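Long-range contacts in UDP-D-quinovosamine 4-dehydrogenase (Vibrio fischeri, PDB 3NKL), which probably acts as an oxidoreductase and lyase on a UDP-linked sugar, and is represented here by a Rossmann-like domain of a longer, probably membrane-bound protein: residues Thr68-Val73 with Glu94-Pro99; Lys6-Gly11 with Pro31-Asp36. All coordinates share one frame; numbering follows the deposited sequence.

Contact 1 of 2, residues Thr68-Val73 with Glu94-Pro99; sequences TVLLAV and EVLTIP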
loop_
_atom_site.group_PDB
_atom_site.type_symbol
_atom_site.label_atom_id
_atom_site.label_comp_id
_atom_site.label_asym_id
_atom_site.label_seq_id
_atom_site.Cartn_x
_atom_site.Cartn_y
_atom_site.Cartn_z
ATOM N N THR B 68 -14.547 16.669 -1.105
ATOM C CA THR B 68 -14.527 15.250 -1.491
ATOM C C THR B 68 -13.151 14.673 -1.204
ATOM O O THR B 68 -12.140 15.273 -1.572
ATOM C CB THR B 68 -14.840 15.077 -2.994
ATOM O OG1 THR B 68 -16.172 15.519 -3.253
ATOM C CG2 THR B 68 -14.722 13.632 -3.420
ATOM N N VAL B 69 -13.113 13.513 -0.540
ATOM C CA VAL B 69 -11.861 12.826 -0.276
ATOM C C VAL B 69 -11.963 11.422 -0.855
ATOM O O VAL B 69 -12.985 10.754 -0.701
ATOM C CB VAL B 69 -11.527 12.815 1.242
ATOM C CG1 VAL B 69 -10.346 11.872 1.544
ATOM C CG2 VAL B 69 -11.241 14.258 1.728
ATOM N N LEU B 70 -10.924 11.000 -1.569
ATOM C CA LEU B 70 -10.912 9.698 -2.227
ATOM C C LEU B 70 -10.018 8.723 -1.467
ATOM O O LEU B 70 -8.860 9.025 -1.187
ATOM C CB LEU B 70 -10.389 9.849 -3.657
ATOM C CG LEU B 70 -11.041 10.935 -4.522
ATOM C CD1 LEU B 70 -10.450 10.846 -5.931
ATOM C CD2 LEU B 70 -12.539 10.769 -4.555
ATOM N N LEU B 71 -10.537 7.543 -1.163
ATOM C CA LEU B 71 -9.758 6.550 -0.418
ATOM C C LEU B 71 -9.042 5.610 -1.373
ATOM O O LEU B 71 -9.673 4.990 -2.225
ATOM C CB LEU B 71 -10.658 5.722 0.489
ATOM C CG LEU B 71 -11.453 6.506 1.536
ATOM C CD1 LEU B 71 -12.231 5.539 2.398
ATOM C CD2 LEU B 71 -10.532 7.345 2.402
ATOM N N ALA B 72 -7.727 5.518 -1.229
ATOM C CA ALA B 72 -6.934 4.585 -2.003
ATOM C C ALA B 72 -6.084 3.786 -1.013
ATOM O O ALA B 72 -4.849 3.838 -1.044
ATOM C CB ALA B 72 -6.058 5.335 -3.017
ATOM N N VAL B 73 -6.770 3.070 -0.118
ATOM C CA VAL B 73 -6.118 2.238 0.890
ATOM C C VAL B 73 -6.667 0.810 0.876
ATOM O O VAL B 73 -7.196 0.326 1.876
ATOM C CB VAL B 73 -6.287 2.823 2.303
ATOM C CG1 VAL B 73 -5.374 4.044 2.477
ATOM C CG2 VAL B 73 -7.765 3.172 2.584
ATOM N N GLU B 94 -17.599 14.403 1.358
ATOM C CA GLU B 94 -18.117 13.205 0.746
ATOM C C GLU B 94 -16.926 12.255 0.640
ATOM O O GLU B 94 -15.773 12.700 0.459
ATOM C CB GLU B 94 -18.589 13.579 -0.655
ATOM C CG GLU B 94 -19.016 12.430 -1.485
ATOM C CD GLU B 94 -19.617 12.883 -2.801
ATOM O OE1 GLU B 94 -20.630 12.282 -3.206
ATOM O OE2 GLU B 94 -19.080 13.837 -3.413
ATOM N N VAL B 95 -17.169 10.957 0.773
ATOM C CA VAL B 95 -16.045 10.002 0.766
ATOM C C VAL B 95 -16.285 8.947 -0.309
ATOM O O VAL B 95 -17.340 8.290 -0.304
ATOM C CB VAL B 95 -15.858 9.334 2.148
ATOM C CG1 VAL B 95 -14.711 8.333 2.101
ATOM C CG2 VAL B 95 -15.586 10.385 3.227
ATOM N N LEU B 96 -15.333 8.811 -1.239
ATOM C CA LEU B 96 -15.435 7.821 -2.311
ATOM C C LEU B 96 -14.241 6.907 -2.181
ATOM O O LEU B 96 -13.225 7.301 -1.625
ATOM C CB LEU B 96 -15.390 8.462 -3.699
ATOM C CG LEU B 96 -16.258 9.698 -3.929
ATOM C CD1 LEU B 96 -16.070 10.228 -5.366
ATOM C CD2 LEU B 96 -17.691 9.307 -3.691
ATOM N N THR B 97 -14.362 5.688 -2.699
ATOM C CA THR B 97 -13.279 4.712 -2.565
ATOM C C THR B 97 -13.007 3.963 -3.864
ATOM O O THR B 97 -13.931 3.683 -4.640
ATOM C CB THR B 97 -13.571 3.658 -1.449
ATOM O OG1 THR B 97 -12.484 2.713 -1.376
ATOM C CG2 THR B 97 -14.857 2.896 -1.733
ATOM N N ILE B 98 -11.742 3.613 -4.089
ATOM C CA ILE B 98 -11.411 2.715 -5.197
ATOM C C ILE B 98 -11.849 1.299 -4.793
ATOM O O ILE B 98 -12.206 1.077 -3.631
ATOM C CB ILE B 98 -9.902 2.757 -5.510
ATOM C CG1 ILE B 98 -9.083 2.073 -4.407
ATOM C CG2 ILE B 98 -9.426 4.223 -5.720
ATOM C CD1 ILE B 98 -7.578 1.951 -4.797
ATOM N N PRO B 99 -11.807 0.333 -5.732
ATOM C CA PRO B 99 -12.215 -1.043 -5.415
ATOM C C PRO B 99 -11.426 -1.720 -4.295
ATOM O O PRO B 99 -10.349 -1.270 -3.923
ATOM C CB PRO B 99 -11.970 -1.808 -6.745
ATOM C CG PRO B 99 -12.163 -0.716 -7.796
ATOM C CD PRO B 99 -11.508 0.502 -7.170
HETATM O O HOH W 1 -9.547 2.542 -0.463
#
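Leu70 lies alongside Leu96, and its CD2 branch meets CD1 of Leu96 at 3.7 Å. Both leucines hold CG anti to the carbonyl carbon (chi1 -51° and -46°), which sends the two side chains the same way. Thr68 flanks the pair, its CG2 crossing toward Leu96 CD1 at 4.1 Å, while helix 14-25 packs on Leu70 through Leu19 and Leu23. On the other face, Leu71 reaches obliquely over Val95, CD1 to CG1 at 3.7 Å, and both touch Leu88 of helix 78-89. Between these faces the parallel strands are joined by four nearly straight backbone bonds. Val69 gives its N-H to Glu94 O and accepts from Leu96 N; Leu71 repeats the pattern, with its N 2.7 Å from Leu96 O and its O taking the N-H of Ile98 at 3.1 Å. At the C-terminal end a water accepts from Val73 N (2.8 Å) and donates to Thr97 OG1, and that hydroxyl gives its own proton to Ile98 O. The chemistry is thus divided: leucine and valine dominate both faces, with Thr68 and Glu94 starting one and Thr97 ending the other, four N-H to O bonds join the segments, and a water bridges the loop amide of Val73 to Thr97.

Contact 2 of 2, residues Lys6-Gly11 with Pro31-Asp36; sequences KVLIYG and PIAFID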
loop_
_atom_site.group_PDB
_atom_site.type_symbol
_atom_site.label_atom_id
_atom_site.label_comp_id
_atom_site.label_asym_id
_atom_site.label_seq_id
_atom_site.Cartn_x
_atom_site.Cartn_y
_atom_site.Cartn_z
ATOM N N LYS B 6 -11.467 19.806 -6.599
ATOM C CA LYS B 6 -10.274 19.533 -5.804
ATOM C C LYS B 6 -10.516 18.427 -4.775
ATOM O O LYS B 6 -11.530 18.424 -4.078
ATOM C CB LYS B 6 -9.805 20.807 -5.117
ATOM C CG LYS B 6 -9.329 21.873 -6.135
ATOM C CD LYS B 6 -8.719 23.046 -5.422
ATOM C CE LYS B 6 -8.541 24.227 -6.368
ATOM N NZ LYS B 6 -8.445 25.499 -5.591
ATOM N N VAL B 7 -9.594 17.481 -4.690
ATOM C CA VAL B 7 -9.740 16.395 -3.708
ATOM C C VAL B 7 -8.439 16.136 -2.981
ATOM O O VAL B 7 -7.365 16.503 -3.462
ATOM C CB VAL B 7 -10.096 15.054 -4.380
ATOM C CG1 VAL B 7 -11.355 15.180 -5.238
ATOM C CG2 VAL B 7 -8.933 14.580 -5.218
ATOM N N LEU B 8 -8.531 15.472 -1.830
ATOM C CA LEU B 8 -7.376 14.817 -1.255
ATOM C C LEU B 8 -7.486 13.329 -1.546
ATOM O O LEU B 8 -8.598 12.779 -1.624
ATOM C CB LEU B 8 -7.316 14.993 0.264
ATOM C CG LEU B 8 -7.299 16.422 0.811
ATOM C CD1 LEU B 8 -7.393 16.380 2.327
ATOM C CD2 LEU B 8 -6.018 17.121 0.366
ATOM N N ILE B 9 -6.337 12.678 -1.682
ATOM C CA ILE B 9 -6.310 11.215 -1.809
ATOM C C ILE B 9 -5.731 10.646 -0.534
ATOM O O ILE B 9 -4.609 10.985 -0.143
ATOM C CB ILE B 9 -5.448 10.754 -2.993
ATOM C CG1 ILE B 9 -6.080 11.226 -4.310
ATOM C CG2 ILE B 9 -5.232 9.213 -2.948
ATOM C CD1 ILE B 9 -5.255 10.896 -5.537
ATOM N N TYR B 10 -6.515 9.804 0.140
ATOM C CA TYR B 10 -6.060 9.165 1.359
ATOM C C TYR B 10 -5.382 7.869 0.926
ATOM O O TYR B 10 -6.042 6.969 0.425
ATOM C CB TYR B 10 -7.256 8.857 2.267
ATOM C CG TYR B 10 -6.950 8.818 3.745
ATOM C CD1 TYR B 10 -6.102 7.849 4.284
ATOM C CD2 TYR B 10 -7.512 9.753 4.611
ATOM C CE1 TYR B 10 -5.824 7.811 5.640
ATOM C CE2 TYR B 10 -7.244 9.716 5.975
ATOM C CZ TYR B 10 -6.398 8.760 6.475
ATOM O OH TYR B 10 -6.149 8.746 7.824
ATOM N N GLY B 11 -4.065 7.791 1.122
ATOM C CA GLY B 11 -3.273 6.616 0.773
ATOM C C GLY B 11 -2.215 7.048 -0.229
ATOM O O GLY B 11 -2.536 7.320 -1.383
ATOM N N PRO B 31 -6.115 16.082 -7.739
ATOM C CA PRO B 31 -5.611 15.759 -6.405
ATOM C C PRO B 31 -4.695 16.879 -5.913
ATOM O O PRO B 31 -3.702 17.183 -6.563
ATOM C CB PRO B 31 -4.839 14.444 -6.626
ATOM C CG PRO B 31 -4.472 14.446 -8.063
ATOM C CD PRO B 31 -5.483 15.276 -8.802
ATOM N N ILE B 32 -5.050 17.496 -4.790
ATOM C CA ILE B 32 -4.282 18.599 -4.217
ATOM C C ILE B 32 -3.087 18.109 -3.414
ATOM O O ILE B 32 -2.010 18.709 -3.441
ATOM C CB ILE B 32 -5.172 19.416 -3.260
ATOM C CG1 ILE B 32 -6.311 20.068 -4.040
ATOM C CG2 ILE B 32 -4.355 20.450 -2.513
ATOM C CD1 ILE B 32 -5.846 20.890 -5.194
ATOM N N ALA B 33 -3.299 17.019 -2.687
ATOM C CA ALA B 33 -2.290 16.462 -1.787
ATOM C C ALA B 33 -2.732 15.065 -1.425
ATOM O O ALA B 33 -3.901 14.709 -1.659
ATOM C CB ALA B 33 -2.188 17.309 -0.530
ATOM N N PHE B 34 -1.809 14.283 -0.854
ATOM C CA PHE B 34 -2.112 12.982 -0.290
ATOM C C PHE B 34 -2.200 13.079 1.222
ATOM O O PHE B 34 -1.532 13.903 1.840
ATOM C CB PHE B 34 -0.983 11.970 -0.588
ATOM C CG PHE B 34 -0.868 11.584 -2.028
ATOM C CD1 PHE B 34 0.066 12.194 -2.852
ATOM C CD2 PHE B 34 -1.680 10.590 -2.560
ATOM C CE1 PHE B 34 0.184 11.817 -4.178
ATOM C CE2 PHE B 34 -1.570 10.210 -3.888
ATOM C CZ PHE B 34 -0.640 10.815 -4.695
ATOM N N ILE B 35 -3.005 12.211 1.815
ATOM C CA ILE B 35 -2.951 11.961 3.244
ATOM C C ILE B 35 -2.442 10.525 3.429
ATOM O O ILE B 35 -2.857 9.626 2.695
ATOM C CB ILE B 35 -4.340 12.089 3.882
ATOM C CG1 ILE B 35 -4.894 13.500 3.664
ATOM C CG2 ILE B 35 -4.280 11.791 5.388
ATOM C CD1 ILE B 35 -4.183 14.558 4.504
ATOM N N ASP B 36 -1.536 10.313 4.380
ATOM C CA ASP B 36 -1.048 8.955 4.684
ATOM C C ASP B 36 -0.722 8.799 6.171
ATOM O O ASP B 36 -0.102 9.683 6.768
ATOM C CB ASP B 36 0.185 8.624 3.841
ATOM C CG ASP B 36 0.467 7.111 3.783
ATOM O OD1 ASP B 36 0.178 6.488 2.740
ATOM O OD2 ASP B 36 0.966 6.551 4.782
#
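Ile9 and Phe34 lie side by side, the CB of Ile9 3.8 Å from Phe34 CD2 and approaching the ring obliquely. The CD1 end of Ile9 reaches on to Pro31 CB at 3.7 Å, and Ala20 of helix 14-25 packs against both Ile9 and Phe34. The opposite face of the sheet holds Leu8, with CD2 going to Ala33 CB and CD1 to Ile35 CG1. Next to them Ile35 sets CG2, anti to its backbone N, over one face of the Tyr10 ring, a CH-pi contact 3.9 Å from the centroid and 18° off the normal. At the margin, the extended aliphatic chain of Lys6 crosses Ile32, CD to CD1 at 3.6 Å. The backbones are stitched by parallel-strand bonds, from Ile32 N to Val7 O (2.8 Å) through to Gly11 N on Ile35 O (2.7 Å). Polar groups gather at the C-terminal ends: Tyr10 OH bonds to Asp37, and Asp36 accepts from the amides of Ala12 and Asp38. Gly11, whose backbone angles (phi 121°, psi 106°) call for glycine, opens a possible GxGxxG turn. Strand 5-10, this turn, helix 14-25 and strand 29-35, with an acidic residue just after it, form the first beta-alpha-beta unit of a Rossmann-like fold.

How the contacts relate
Contact 2 is complete in the chain before the first residue of contact 1, yet their centres are only about 9 Å apart. Each joins the two strands of a beta-alpha-beta unit, with helix 14-25 as the connection in contact 2 and helix 78-89 in contact 1. The units meet in the middle of one sheet, where strands 5-10 and 68-71 are neighbours: Tyr10 N lies 2.8 Å from Leu70 O, and Tyr10 O 2.8 Å from Ala72 N, both probable hydrogen bonds. The four strands therefore run in the order 29-35, 5-10, 68-71, 94-97, all parallel. This is the general Rossmann principle: successive crossovers build outward in both directions from a central first strand, so the loops after these strands lie together at the C-terminal end of the parallel sheet.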